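Local atomic coordinates of BtGH115A (PDB entry 5BY3), a protein that acts as a family GH115 4-O-methyl-alpha-glucuronidase, a glycoside hydrolase with specificity for decorated arabinogalactans. Residues Q26-C32 with A57-T63; D19-S24 with E144-G150; R295-K301 with Y344-L348; T291-R295 with V318-R323; R524-E528 with L574-L578. All coordinates share one frame. Residues are numbered along the deposited sequence.

Contact 1. Residues Q26-C32 with A57-T63; sequences QPVAIAC and ATAHIDT
Strands 28-31 and 59-62, both extended, run side by side in the same direction, their axes 4.5 Å apart at closest approach and crossing at -33°, the twist of a parallel sheet. The register pairs Val28 with Ala59, Ala29 with His60, Ile30 with Ile61 and Ala31 with Asp62, at CA-CA distances of 4.7 to 5.2 Å. Backbone hydrogen bonds alternate between the strands: Val28 N to Thr58 O (2.9 Å), His60 N to Val28 O (2.8 Å) and Ile30 N to His60 O (2.7 Å). Two weak ones follow, Asp62 N to Ile30 O (3.0 Å) and Cys32 N to Asp62 O (3.3 Å). CA-H...O contacts fill the gaps, such as Ala59 CA to Val28 O at 3.2 Å. The two strands and helix 38-55 between them form a beta-alpha-beta unit, with 59-62 outermost in its sheet and 68-72 flanking 28-31 on its other side. Apolar packing gathers on the face of Val28, Ile30, Ala59 and Ile61. Ile30 (chi1 m, chi2 t) brings CD1 to 3.8 Å from Ala59 CB, and its CB lies 3.9 Å from Ile61 CD1 (chi1 m, chi2 m). Ile30 suits its place because its branched side chain also reaches Leu44 and Leu51 of the helix. On the opposite face stand Ala29, His60, Ala31 and Asp62; His60 (chi1 m) puts CE1 3.6 Å from Pro27 CB.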
# COMPACT_ATOMS: atom_id res chain seq x y z
N GLN A 26 -6.55 -37.92 10.43
CA GLN A 26 -5.57 -38.48 11.38
C GLN A 26 -4.78 -37.40 12.12
O GLN A 26 -4.44 -36.38 11.51
CB GLN A 26 -4.56 -39.38 10.65
CG GLN A 26 -4.93 -40.85 10.66
CD GLN A 26 -4.13 -41.69 9.71
OE1 GLN A 26 -2.92 -41.48 9.53
NE2 GLN A 26 -4.80 -42.67 9.09
N PRO A 27 -4.44 -37.63 13.42
CA PRO A 27 -3.68 -36.62 14.14
C PRO A 27 -2.23 -36.57 13.66
O PRO A 27 -1.78 -37.46 12.91
CB PRO A 27 -3.75 -37.09 15.61
CG PRO A 27 -4.57 -38.33 15.63
CD PRO A 27 -4.57 -38.86 14.23
N VAL A 28 -1.51 -35.55 14.10
CA VAL A 28 -0.11 -35.39 13.71
C VAL A 28 0.69 -34.84 14.87
O VAL A 28 0.24 -33.89 15.52
CB VAL A 28 0.03 -34.51 12.44
CG1 VAL A 28 -0.71 -33.18 12.59
CG2 VAL A 28 1.49 -34.29 12.08
N ALA A 29 1.86 -35.45 15.13
CA ALA A 29 2.74 -35.03 16.24
C ALA A 29 3.78 -34.00 15.79
O ALA A 29 4.48 -34.17 14.76
CB ALA A 29 3.44 -36.23 16.89
N ILE A 30 3.89 -32.94 16.59
CA ILE A 30 4.78 -31.86 16.27
C ILE A 30 5.80 -31.64 17.40
O ILE A 30 5.42 -31.42 18.52
CB ILE A 30 4.01 -30.57 15.88
CG1 ILE A 30 2.90 -30.89 14.82
CG2 ILE A 30 5.01 -29.55 15.37
CD1 ILE A 30 2.15 -29.71 14.19
N ALA A 31 7.09 -31.74 17.06
CA ALA A 31 8.20 -31.60 18.00
C ALA A 31 8.72 -30.16 18.04
O ALA A 31 9.14 -29.61 17.02
CB ALA A 31 9.31 -32.55 17.58
N CYS A 32 8.67 -29.54 19.22
CA CYS A 32 9.09 -28.14 19.40
C CYS A 32 9.46 -27.94 20.84
O CYS A 32 8.64 -28.18 21.73
CB CYS A 32 7.95 -27.18 19.07
SG CYS A 32 8.29 -25.43 19.43
N ALA A 57 -7.06 -32.89 10.99
CA ALA A 57 -5.90 -33.48 11.62
C ALA A 57 -5.56 -32.70 12.88
O ALA A 57 -5.25 -31.51 12.81
CB ALA A 57 -4.73 -33.52 10.65
N THR A 58 -5.64 -33.37 14.03
CA THR A 58 -5.37 -32.71 15.32
C THR A 58 -3.88 -32.78 15.64
O THR A 58 -3.31 -33.87 15.71
CB THR A 58 -6.20 -33.32 16.46
OG1 THR A 58 -7.56 -33.44 16.03
CG2 THR A 58 -6.11 -32.48 17.76
N ALA A 59 -3.28 -31.61 15.79
CA ALA A 59 -1.86 -31.48 16.08
C ALA A 59 -1.57 -31.71 17.57
O ALA A 59 -2.27 -31.16 18.43
CB ALA A 59 -1.39 -30.11 15.64
N HIS A 60 -0.58 -32.55 17.84
CA HIS A 60 -0.16 -32.90 19.21
C HIS A 60 1.27 -32.40 19.39
O HIS A 60 2.20 -32.92 18.74
CB HIS A 60 -0.21 -34.43 19.46
CG HIS A 60 -1.57 -35.05 19.30
ND1 HIS A 60 -1.76 -36.41 19.23
CD2 HIS A 60 -2.82 -34.49 19.21
CE1 HIS A 60 -3.05 -36.68 19.10
NE2 HIS A 60 -3.71 -35.53 19.09
N ILE A 61 1.46 -31.41 20.25
CA ILE A 61 2.81 -30.87 20.51
C ILE A 61 3.53 -31.70 21.58
O ILE A 61 3.21 -31.59 22.77
CB ILE A 61 2.79 -29.36 20.90
CG1 ILE A 61 1.86 -28.51 19.97
CG2 ILE A 61 4.21 -28.79 21.04
CD1 ILE A 61 2.33 -28.26 18.55
N ASP A 62 4.47 -32.55 21.15
CA ASP A 62 5.43 -33.19 22.04
C ASP A 62 6.71 -32.30 22.10
O ASP A 62 6.81 -31.29 21.38
CB ASP A 62 5.71 -34.63 21.58
CG ASP A 62 6.48 -35.46 22.62
OD1 ASP A 62 5.84 -36.23 23.38
OD2 ASP A 62 7.72 -35.37 22.68
N THR A 63 7.65 -32.63 22.98
CA THR A 63 8.90 -31.88 23.09
C THR A 63 10.06 -32.61 22.42
O THR A 63 11.10 -32.00 22.14
CB THR A 63 9.25 -31.59 24.56
OG1 THR A 63 9.39 -32.83 25.27
CG2 THR A 63 8.15 -30.73 25.24

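Contact 2. Residues D19-S24 with E144-G150; sequences DFVLQS and ETFRLSG
Six hydrogen bonds close this antiparallel pair, five of them between backbones. Leu22 N gives to Phe146 O (2.8 Å) and Phe146 N returns to Leu22 O (3.1 Å); Phe20 N and Leu148 O (3.0 Å) repeat the exchange with Leu148 N and Phe20 O (3.0 Å). Ser24 N to Glu144 O (3.0 Å) extends the pairing at one end, and at the other the Asp19 carboxylate takes Gly150 N on OD1 at 3.2 Å. The axes run at 175°, 4.8 Å apart, and Val21 with Arg147 and Gln23 with Thr145 are non-hydrogen-bonded pairs. Their side chains share the more open face, where Val21 CG2 lies 4.0 Å from the aliphatic Arg147 CG. Large apolar residues suit the other, buried face. Phe20 and Phe146, both chi1 t, come within 4.0 Å at their CE2 atoms, with Phe146 at the edge of the Phe20 ring. This two-stranded sheet is covered there by Leu51 and Leu55 of helix 38-55, against Leu22, and Leu106 of strand 106-110, against Phe20 and Leu148.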
# COMPACT_ATOMS: atom_id res chain seq x y z
N ASP A 19 9.98 -39.95 1.67
CA ASP A 19 8.69 -39.17 1.45
C ASP A 19 7.84 -38.83 2.68
O ASP A 19 7.59 -39.69 3.49
CB ASP A 19 7.78 -39.91 0.47
CG ASP A 19 7.72 -39.24 -0.89
OD1 ASP A 19 8.77 -39.11 -1.57
OD2 ASP A 19 6.60 -38.86 -1.30
N PHE A 20 7.37 -37.58 2.78
CA PHE A 20 6.53 -37.09 3.92
C PHE A 20 5.04 -37.08 3.51
O PHE A 20 4.67 -36.54 2.46
CB PHE A 20 6.99 -35.66 4.35
CG PHE A 20 6.12 -34.99 5.41
CD1 PHE A 20 6.20 -35.38 6.77
CD2 PHE A 20 5.24 -33.95 5.07
CE1 PHE A 20 5.40 -34.76 7.74
CE2 PHE A 20 4.43 -33.34 6.04
CZ PHE A 20 4.52 -33.74 7.37
N VAL A 21 4.20 -37.69 4.35
CA VAL A 21 2.79 -37.95 4.00
C VAL A 21 1.95 -37.67 5.26
O VAL A 21 2.29 -38.10 6.34
CB VAL A 21 2.55 -39.40 3.46
CG1 VAL A 21 1.09 -39.64 3.12
CG2 VAL A 21 3.36 -39.70 2.20
N LEU A 22 0.90 -36.88 5.11
CA LEU A 22 -0.08 -36.65 6.17
C LEU A 22 -1.47 -37.05 5.65
O LEU A 22 -1.98 -36.41 4.74
CB LEU A 22 -0.12 -35.18 6.54
CG LEU A 22 0.89 -34.55 7.50
CD1 LEU A 22 0.28 -33.25 7.97
CD2 LEU A 22 1.26 -35.42 8.69
N GLN A 23 -2.06 -38.10 6.21
CA GLN A 23 -3.38 -38.59 5.75
C GLN A 23 -4.46 -37.77 6.48
O GLN A 23 -4.34 -37.55 7.67
CB GLN A 23 -3.51 -40.13 5.99
CG GLN A 23 -4.93 -40.72 6.11
CD GLN A 23 -5.77 -40.56 4.84
OE1 GLN A 23 -5.34 -40.93 3.72
NE2 GLN A 23 -6.99 -40.02 4.99
N SER A 24 -5.49 -37.30 5.78
CA SER A 24 -6.57 -36.54 6.47
C SER A 24 -7.33 -37.40 7.50
O SER A 24 -7.33 -38.60 7.41
CB SER A 24 -7.55 -35.86 5.49
OG SER A 24 -8.56 -36.72 5.02
N GLU A 144 -7.65 -34.45 1.00
CA GLU A 144 -7.61 -35.85 1.36
C GLU A 144 -6.26 -36.28 1.91
O GLU A 144 -6.23 -36.97 2.92
CB GLU A 144 -8.01 -36.72 0.18
CG GLU A 144 -9.42 -37.25 0.32
CD GLU A 144 -9.62 -38.12 1.57
OE1 GLU A 144 -8.81 -39.05 1.81
OE2 GLU A 144 -10.62 -37.87 2.30
N THR A 145 -5.17 -35.92 1.22
CA THR A 145 -3.80 -36.12 1.71
C THR A 145 -2.94 -34.90 1.37
O THR A 145 -3.21 -34.15 0.42
CB THR A 145 -3.08 -37.33 1.10
OG1 THR A 145 -3.13 -37.22 -0.32
CG2 THR A 145 -3.73 -38.67 1.51
N PHE A 146 -1.91 -34.70 2.19
CA PHE A 146 -0.85 -33.76 1.93
C PHE A 146 0.47 -34.51 1.88
O PHE A 146 0.85 -35.15 2.86
CB PHE A 146 -0.81 -32.69 3.00
CG PHE A 146 0.33 -31.73 2.83
CD1 PHE A 146 0.37 -30.87 1.73
CD2 PHE A 146 1.37 -31.69 3.76
CE1 PHE A 146 1.44 -29.99 1.56
CE2 PHE A 146 2.42 -30.82 3.59
CZ PHE A 146 2.46 -29.97 2.49
N ARG A 147 1.17 -34.38 0.74
CA ARG A 147 2.34 -35.19 0.37
C ARG A 147 3.44 -34.32 -0.22
O ARG A 147 3.29 -33.78 -1.32
CB ARG A 147 1.91 -36.21 -0.68
CG ARG A 147 2.92 -37.29 -0.98
CD ARG A 147 3.17 -37.39 -2.47
NE ARG A 147 1.94 -37.61 -3.26
CZ ARG A 147 1.75 -37.15 -4.50
NH1 ARG A 147 2.68 -36.42 -5.10
NH2 ARG A 147 0.61 -37.42 -5.15
N LEU A 148 4.54 -34.20 0.53
CA LEU A 148 5.78 -33.58 0.06
C LEU A 148 6.90 -34.61 -0.18
O LEU A 148 7.10 -35.54 0.63
CB LEU A 148 6.30 -32.56 1.09
CG LEU A 148 5.65 -31.20 1.40
CD1 LEU A 148 6.53 -30.53 2.44
CD2 LEU A 148 5.48 -30.29 0.20
N SER A 149 7.65 -34.40 -1.26
CA SER A 149 8.75 -35.30 -1.66
C SER A 149 9.85 -35.41 -0.63
O SER A 149 10.11 -34.45 0.11
CB SER A 149 9.36 -34.81 -2.95
OG SER A 149 8.77 -35.51 -4.01
N GLY A 150 10.51 -36.58 -0.61
CA GLY A 150 11.74 -36.77 0.16
C GLY A 150 12.84 -35.83 -0.35
O GLY A 150 13.77 -35.52 0.38

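Contact 3. Residues R295-K301 with Y344-L348; sequences RGVHDGK and YKEVL
Arg295 sits at the centre of a salt-bridge network joining an irregular loop, 295-301, to the turn 344-347. Its side chain (chi1 m, chi2 t, chi3 p) meets the Glu346 carboxylate side-on with two hydrogen bonds, Arg295 NE to Glu346 OE2 at 3.3 Å and Arg295 NH2 to Glu346 OE1 at 3.1 Å, so that both acceptor oxygens are served. Arg295 NH2 also makes a weak ion pair with Asp299 OD2 (3.3 Å) in its own loop. Asp299 OD2 in turn weakly accepts from Lys345 NZ at 3.3 Å, and Lys345 NZ is further satisfied by Tyr344 OH (3.0 Å) and by the hydroxyl of Tyr396. Long, flexible Arg and Lys suit these places because each must span the gap between segments and share its charge. Tyr344 CD2 lies over one guanidinium face, 4.0 Å from Arg295 NH1. Tyr344 to Val347 form a type II' turn, with Lys345 at phi/psi 48/-121 and Glu346 at -75/-15. Gly300, at 107/178, has a conformation in which a CB would strike the preceding carbonyl oxygen. Both segments follow strands of the eight-stranded parallel sheet, 290-291 and 339-341, and so lie at the C-terminal strand ends, where TIM-barrel enzymes typically carry their active sites.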
# COMPACT_ATOMS: atom_id res chain seq x y z
N ARG A 295 7.21 16.40 15.66
CA ARG A 295 6.32 17.23 14.84
C ARG A 295 5.24 17.79 15.77
O ARG A 295 5.52 18.04 16.97
CB ARG A 295 5.71 16.43 13.68
CG ARG A 295 6.69 16.00 12.59
CD ARG A 295 6.02 15.11 11.55
NE ARG A 295 5.35 15.87 10.49
CZ ARG A 295 4.09 15.71 10.09
NH1 ARG A 295 3.31 14.77 10.61
NH2 ARG A 295 3.62 16.49 9.12
N GLY A 296 4.03 17.99 15.25
CA GLY A 296 2.89 18.41 16.06
C GLY A 296 2.25 17.30 16.89
O GLY A 296 2.80 16.18 17.01
N VAL A 297 1.09 17.64 17.48
CA VAL A 297 0.18 16.69 18.12
C VAL A 297 -0.33 15.58 17.15
O VAL A 297 -0.25 14.38 17.48
CB VAL A 297 -0.96 17.45 18.87
CG1 VAL A 297 -2.16 16.54 19.15
CG2 VAL A 297 -0.43 18.06 20.16
N HIS A 298 -0.81 16.00 15.97
CA HIS A 298 -1.16 15.08 14.87
C HIS A 298 -0.32 15.44 13.62
O HIS A 298 0.88 15.17 13.60
CB HIS A 298 -2.68 15.08 14.59
CG HIS A 298 -3.18 13.83 13.91
ND1 HIS A 298 -2.55 13.27 12.82
CD2 HIS A 298 -4.26 13.06 14.15
CE1 HIS A 298 -3.21 12.19 12.43
NE2 HIS A 298 -4.25 12.04 13.22
N ASP A 299 -0.93 16.02 12.59
CA ASP A 299 -0.13 16.70 11.56
C ASP A 299 0.11 18.18 11.92
O ASP A 299 -0.35 18.67 12.97
CB ASP A 299 -0.69 16.50 10.15
CG ASP A 299 -0.14 15.23 9.46
OD1 ASP A 299 -0.42 14.10 9.92
OD2 ASP A 299 0.59 15.36 8.46
N GLY A 300 0.87 18.87 11.07
CA GLY A 300 1.23 20.27 11.27
C GLY A 300 2.68 20.49 11.67
O GLY A 300 3.47 19.53 11.85
N LYS A 301 3.03 21.77 11.81
CA LYS A 301 4.33 22.20 12.33
C LYS A 301 4.53 21.60 13.72
O LYS A 301 3.56 21.24 14.37
CB LYS A 301 4.39 23.76 12.42
CG LYS A 301 3.74 24.55 11.29
CD LYS A 301 4.53 24.45 9.98
CE LYS A 301 3.63 24.36 8.75
NZ LYS A 301 4.32 23.73 7.58
N TYR A 344 8.49 13.21 6.66
CA TYR A 344 7.21 13.27 5.96
C TYR A 344 6.77 14.73 5.94
O TYR A 344 7.05 15.49 6.89
CB TYR A 344 6.22 12.41 6.75
CG TYR A 344 4.80 12.39 6.28
CD1 TYR A 344 4.45 11.92 5.01
CD2 TYR A 344 3.79 12.85 7.11
CE1 TYR A 344 3.12 11.90 4.59
CE2 TYR A 344 2.45 12.83 6.72
CZ TYR A 344 2.11 12.36 5.46
OH TYR A 344 0.77 12.36 5.09
N LYS A 345 6.05 15.11 4.87
CA LYS A 345 5.55 16.50 4.66
C LYS A 345 6.68 17.53 4.89
O LYS A 345 7.73 17.39 4.24
CB LYS A 345 4.24 16.76 5.44
CG LYS A 345 3.01 16.00 4.92
CD LYS A 345 1.71 16.56 5.51
CE LYS A 345 0.47 16.20 4.71
NZ LYS A 345 -0.41 15.15 5.33
N GLU A 346 6.54 18.48 5.83
CA GLU A 346 7.48 19.63 5.98
C GLU A 346 8.84 19.24 6.59
O GLU A 346 9.79 20.04 6.56
CB GLU A 346 6.85 20.77 6.79
CG GLU A 346 6.95 20.63 8.33
CD GLU A 346 6.15 19.45 8.91
OE1 GLU A 346 5.08 19.09 8.36
OE2 GLU A 346 6.57 18.87 9.95
N VAL A 347 8.90 18.05 7.19
CA VAL A 347 10.13 17.56 7.81
C VAL A 347 11.20 17.16 6.78
O VAL A 347 12.40 17.24 7.07
CB VAL A 347 9.90 16.61 9.05
CG1 VAL A 347 8.70 15.69 8.90
CG2 VAL A 347 11.14 15.81 9.46
N LEU A 348 10.78 16.80 5.56
CA LEU A 348 11.70 16.57 4.44
C LEU A 348 12.56 17.83 4.21
O LEU A 348 13.79 17.70 4.05
CB LEU A 348 10.95 16.12 3.16
CG LEU A 348 11.68 15.83 1.82
CD1 LEU A 348 12.33 14.46 1.77
CD2 LEU A 348 10.76 16.04 0.61

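Contact 4. Residues T291-R295 with V318-R323; sequences TLGMR and VFVDQR
This buried contact belongs to one beta-alpha unit of the TIM-barrel-like domain: 291-295 leaves the end of strand 290-291, and helix 308-329, which follows it, packs back on it through residues 318-323. Leu292, Gly293 and Gln322 lose the most surface. Leu292 (chi1 m, chi2 t) sets CB 4.2 Å from Phe319 CE1 and CD1 4.1 Å from the aliphatic CD of Arg323, whose guanidinium goes on to Gln339 and Asp360; an apolar side chain suits this buried place between ring and aliphatic chain. Gly293, at phi/psi 97/-162, is extended with positive phi, where a CB would press on the carbonyl oxygen of Leu292. The Phe319 ring approaches edge-on, CE1 3.8 Å from Gly293 CA. Val318 (chi1 t) points toward 291-295 and puts CG1 3.8 Å from Gly293 O; its CG2 is 4.4 Å from SE of Met294, a selenomethionine. The closest CA pair is Gly293 with Val318, at 6.2 Å. Gln322 (chi1 m, chi2 t) reaches from the helix with an amide that mimics a backbone partner, satisfying both polar groups of one residue: Gly293 N gives to Gln322 OE1 at 2.9 Å, and Gln322 NE2 gives to Gly293 O at 3.0 Å.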
# COMPACT_ATOMS: atom_id res chain seq x y z
N THR A 291 10.52 5.66 16.78
CA THR A 291 10.53 6.80 15.87
C THR A 291 11.22 7.98 16.58
O THR A 291 10.89 8.29 17.71
CB THR A 291 9.10 7.18 15.38
OG1 THR A 291 8.69 6.26 14.35
CG2 THR A 291 9.06 8.55 14.76
N LEU A 292 12.18 8.63 15.91
CA LEU A 292 12.85 9.78 16.50
C LEU A 292 12.26 11.09 16.00
O LEU A 292 11.52 11.10 15.01
CB LEU A 292 14.36 9.73 16.24
CG LEU A 292 15.16 8.64 16.95
CD1 LEU A 292 16.63 9.02 16.89
CD2 LEU A 292 14.71 8.44 18.39
N GLY A 293 12.60 12.18 16.69
CA GLY A 293 12.24 13.52 16.25
C GLY A 293 10.99 14.05 16.91
O GLY A 293 10.57 13.55 17.94
N MSE A 294 10.41 15.08 16.29
CA MSE A 294 9.24 15.80 16.82
C MSE A 294 8.53 16.56 15.71
O MSE A 294 9.17 17.25 14.90
CB MSE A 294 9.63 16.77 17.94
CG MSE A 294 8.41 17.01 18.82
SE MSE A 294 8.95 17.95 20.47
CE MSE A 294 7.25 18.31 21.38
N ARG A 295 7.21 16.40 15.66
CA ARG A 295 6.32 17.23 14.84
C ARG A 295 5.24 17.79 15.77
O ARG A 295 5.52 18.04 16.97
CB ARG A 295 5.71 16.43 13.68
CG ARG A 295 6.69 16.00 12.59
CD ARG A 295 6.02 15.11 11.55
NE ARG A 295 5.35 15.87 10.49
CZ ARG A 295 4.09 15.71 10.09
NH1 ARG A 295 3.31 14.77 10.61
NH2 ARG A 295 3.62 16.49 9.12
N VAL A 318 16.48 17.36 20.57
CA VAL A 318 15.53 16.27 20.75
C VAL A 318 16.20 14.91 20.57
O VAL A 318 16.02 14.03 21.39
CB VAL A 318 14.30 16.49 19.82
CG1 VAL A 318 13.59 15.19 19.47
CG2 VAL A 318 13.35 17.48 20.46
N PHE A 319 16.99 14.73 19.51
CA PHE A 319 17.70 13.46 19.29
C PHE A 319 18.52 13.05 20.52
O PHE A 319 18.42 11.91 21.00
CB PHE A 319 18.63 13.54 18.09
CG PHE A 319 17.94 13.71 16.77
CD1 PHE A 319 16.59 13.37 16.59
CD2 PHE A 319 18.68 14.12 15.66
CE1 PHE A 319 15.98 13.49 15.35
CE2 PHE A 319 18.07 14.25 14.41
CZ PHE A 319 16.72 13.92 14.25
N VAL A 320 19.30 14.01 21.02
CA VAL A 320 20.27 13.77 22.09
C VAL A 320 19.57 13.26 23.34
O VAL A 320 20.06 12.31 23.96
CB VAL A 320 21.19 15.01 22.34
CG1 VAL A 320 22.08 14.82 23.55
CG2 VAL A 320 22.07 15.30 21.11
N ASP A 321 18.42 13.83 23.67
CA ASP A 321 17.64 13.38 24.85
C ASP A 321 16.89 12.08 24.61
O ASP A 321 16.71 11.28 25.55
CB ASP A 321 16.61 14.40 25.31
CG ASP A 321 17.17 15.81 25.49
OD1 ASP A 321 18.28 16.12 24.98
OD2 ASP A 321 16.44 16.61 26.13
N GLN A 322 16.41 11.91 23.38
CA GLN A 322 15.64 10.73 23.01
C GLN A 322 16.52 9.48 23.00
O GLN A 322 16.15 8.48 23.61
CB GLN A 322 14.95 10.90 21.66
CG GLN A 322 13.69 11.75 21.74
CD GLN A 322 13.05 11.97 20.38
OE1 GLN A 322 13.69 11.83 19.33
NE2 GLN A 322 11.78 12.31 20.39
N ARG A 323 17.67 9.55 22.34
CA ARG A 323 18.70 8.51 22.44
C ARG A 323 19.21 8.32 23.89
O ARG A 323 19.52 7.20 24.32
CB ARG A 323 19.83 8.78 21.44
CG ARG A 323 19.38 8.55 20.00
CD ARG A 323 20.18 9.26 18.93
NE ARG A 323 21.49 8.65 18.66
CZ ARG A 323 21.72 7.44 18.12
NH1 ARG A 323 20.73 6.63 17.78
NH2 ARG A 323 22.96 7.04 17.94

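Contact 5. Residues R524-E528 with L574-L578; sequences REINE and LYAQL
Ile526 overlaps three residues spaced along one face of the facing helix, and it accounts for nearly half the 231 Å² buried here. With chi1 m and chi2 t, its CG2 lies 3.9 Å from Leu574 CB and 4.2 Å from Leu578 CD2, one helical turn further on, while its CD1 meets Gln577 NE2 at 3.6 Å. A bulky, branched apolar side chain suits this place because it fills the space between Leu574, Gln577 and Leu578. Both segments are regular helix, and Glu528 N to Arg524 O (2.8 Å) and Leu578 N to Leu574 O (3.0 Å) each close a turn. The axes come to 10.9 Å and run roughly antiparallel, with a signed crossing angle of -149°; the nearest CA atoms, of Ile526 and Leu574, are 6.9 Å apart. No hydrogen bond crosses. Asn527 OD1 approaches Leu578 CD1 at 4.3 Å on the margin, and Gln577 OE1 accepts from Leu519 N. Leu574 and Leu578, both chi1 m and chi2 t, also touch helix 523-543 beyond this segment, at Leu530 and Glu523 respectively. Helices 523-543 and 552-580 thus pack as an antiparallel pair, while helix 587-603 covers a further side of 552-580, against Tyr575 and Ala576.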
# COMPACT_ATOMS: atom_id res chain seq x y z
N ARG A 524 -19.16 12.02 -25.53
CA ARG A 524 -18.63 10.78 -26.10
C ARG A 524 -17.75 10.01 -25.07
O ARG A 524 -18.06 8.87 -24.74
CB ARG A 524 -17.93 11.06 -27.44
CG ARG A 524 -17.33 9.84 -28.13
CD ARG A 524 -16.34 10.28 -29.18
NE ARG A 524 -15.08 9.50 -29.14
CZ ARG A 524 -14.02 9.76 -28.36
NH1 ARG A 524 -14.01 10.79 -27.52
NH2 ARG A 524 -12.94 8.97 -28.43
N GLU A 525 -16.72 10.67 -24.53
CA GLU A 525 -15.85 10.09 -23.47
C GLU A 525 -16.63 9.61 -22.23
O GLU A 525 -16.29 8.59 -21.63
CB GLU A 525 -14.76 11.09 -23.05
CG GLU A 525 -13.67 11.34 -24.09
CD GLU A 525 -12.82 12.62 -23.88
OE1 GLU A 525 -13.29 13.61 -23.28
OE2 GLU A 525 -11.66 12.65 -24.38
N ILE A 526 -17.68 10.34 -21.87
CA ILE A 526 -18.51 9.98 -20.72
C ILE A 526 -19.27 8.68 -21.00
O ILE A 526 -19.20 7.73 -20.21
CB ILE A 526 -19.46 11.13 -20.32
CG1 ILE A 526 -18.67 12.27 -19.71
CG2 ILE A 526 -20.51 10.66 -19.33
CD1 ILE A 526 -19.41 13.59 -19.70
N ASN A 527 -19.95 8.65 -22.15
CA ASN A 527 -20.66 7.45 -22.63
C ASN A 527 -19.77 6.24 -22.75
O ASN A 527 -20.13 5.16 -22.27
CB ASN A 527 -21.35 7.72 -23.97
CG ASN A 527 -22.54 8.63 -23.81
OD1 ASN A 527 -23.12 8.70 -22.74
ND2 ASN A 527 -22.90 9.35 -24.85
N GLU A 528 -18.60 6.44 -23.36
CA GLU A 528 -17.59 5.41 -23.50
C GLU A 528 -17.21 4.85 -22.11
O GLU A 528 -17.22 3.64 -21.91
CB GLU A 528 -16.40 5.97 -24.30
CG GLU A 528 -15.32 4.98 -24.69
CD GLU A 528 -14.35 5.52 -25.73
OE1 GLU A 528 -14.58 6.63 -26.26
OE2 GLU A 528 -13.35 4.82 -26.04
N LEU A 574 -21.58 10.65 -13.24
CA LEU A 574 -21.65 10.94 -14.67
C LEU A 574 -23.06 11.22 -15.21
O LEU A 574 -23.21 12.13 -16.02
CB LEU A 574 -20.90 9.91 -15.50
CG LEU A 574 -19.40 10.03 -15.27
CD1 LEU A 574 -18.70 8.95 -16.07
CD2 LEU A 574 -18.90 11.40 -15.65
N TYR A 575 -24.08 10.47 -14.75
CA TYR A 575 -25.48 10.78 -15.11
C TYR A 575 -25.84 12.17 -14.61
O TYR A 575 -26.50 12.93 -15.29
CB TYR A 575 -26.49 9.80 -14.53
CG TYR A 575 -26.46 8.36 -15.04
CD1 TYR A 575 -26.15 8.05 -16.37
CD2 TYR A 575 -26.83 7.30 -14.18
CE1 TYR A 575 -26.13 6.74 -16.82
CE2 TYR A 575 -26.84 5.98 -14.61
CZ TYR A 575 -26.49 5.69 -15.93
OH TYR A 575 -26.50 4.37 -16.35
N ALA A 576 -25.38 12.50 -13.39
CA ALA A 576 -25.54 13.82 -12.82
C ALA A 576 -24.98 14.92 -13.74
O ALA A 576 -25.61 16.00 -13.90
CB ALA A 576 -24.89 13.88 -11.45
N GLN A 577 -23.81 14.64 -14.35
CA GLN A 577 -23.18 15.61 -15.24
C GLN A 577 -24.00 15.76 -16.54
O GLN A 577 -24.21 16.88 -17.02
CB GLN A 577 -21.72 15.27 -15.53
CG GLN A 577 -21.10 16.10 -16.65
CD GLN A 577 -19.59 16.12 -16.63
OE1 GLN A 577 -18.97 15.73 -15.64
NE2 GLN A 577 -19.00 16.58 -17.70
N LEU A 578 -24.44 14.63 -17.09
CA LEU A 578 -25.33 14.62 -18.27
C LEU A 578 -26.66 15.30 -17.96
O LEU A 578 -27.15 16.04 -18.80
CB LEU A 578 -25.55 13.22 -18.81
CG LEU A 578 -24.35 12.45 -19.33
CD1 LEU A 578 -24.76 11.01 -19.52
CD2 LEU A 578 -23.75 13.04 -20.60

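Overall arrangement
Contacts 1 and 2 lie in the N-terminal region, where backbone hydrogen bonds do most of the joining. Strands 20-23 and 28-31 follow each other in the chain, both contacts rest on helix 38-55, and they touch where Val28 CG2 meets Leu22 CD2 at 3.6 Å. Contact 2 has one apolar and one more exposed face; in contact 1 the inner strand is more buried than the edge strand 59-62. Contacts 3 and 4, about 51 and 48 Å between centres from contact 1, overlap at Arg295: contact 4 is buried and uses amide pairing with apolar packing, contact 3 is partly open and uses charges. Contact 5, also buried, is helix packing without cross-segment hydrogen bonds.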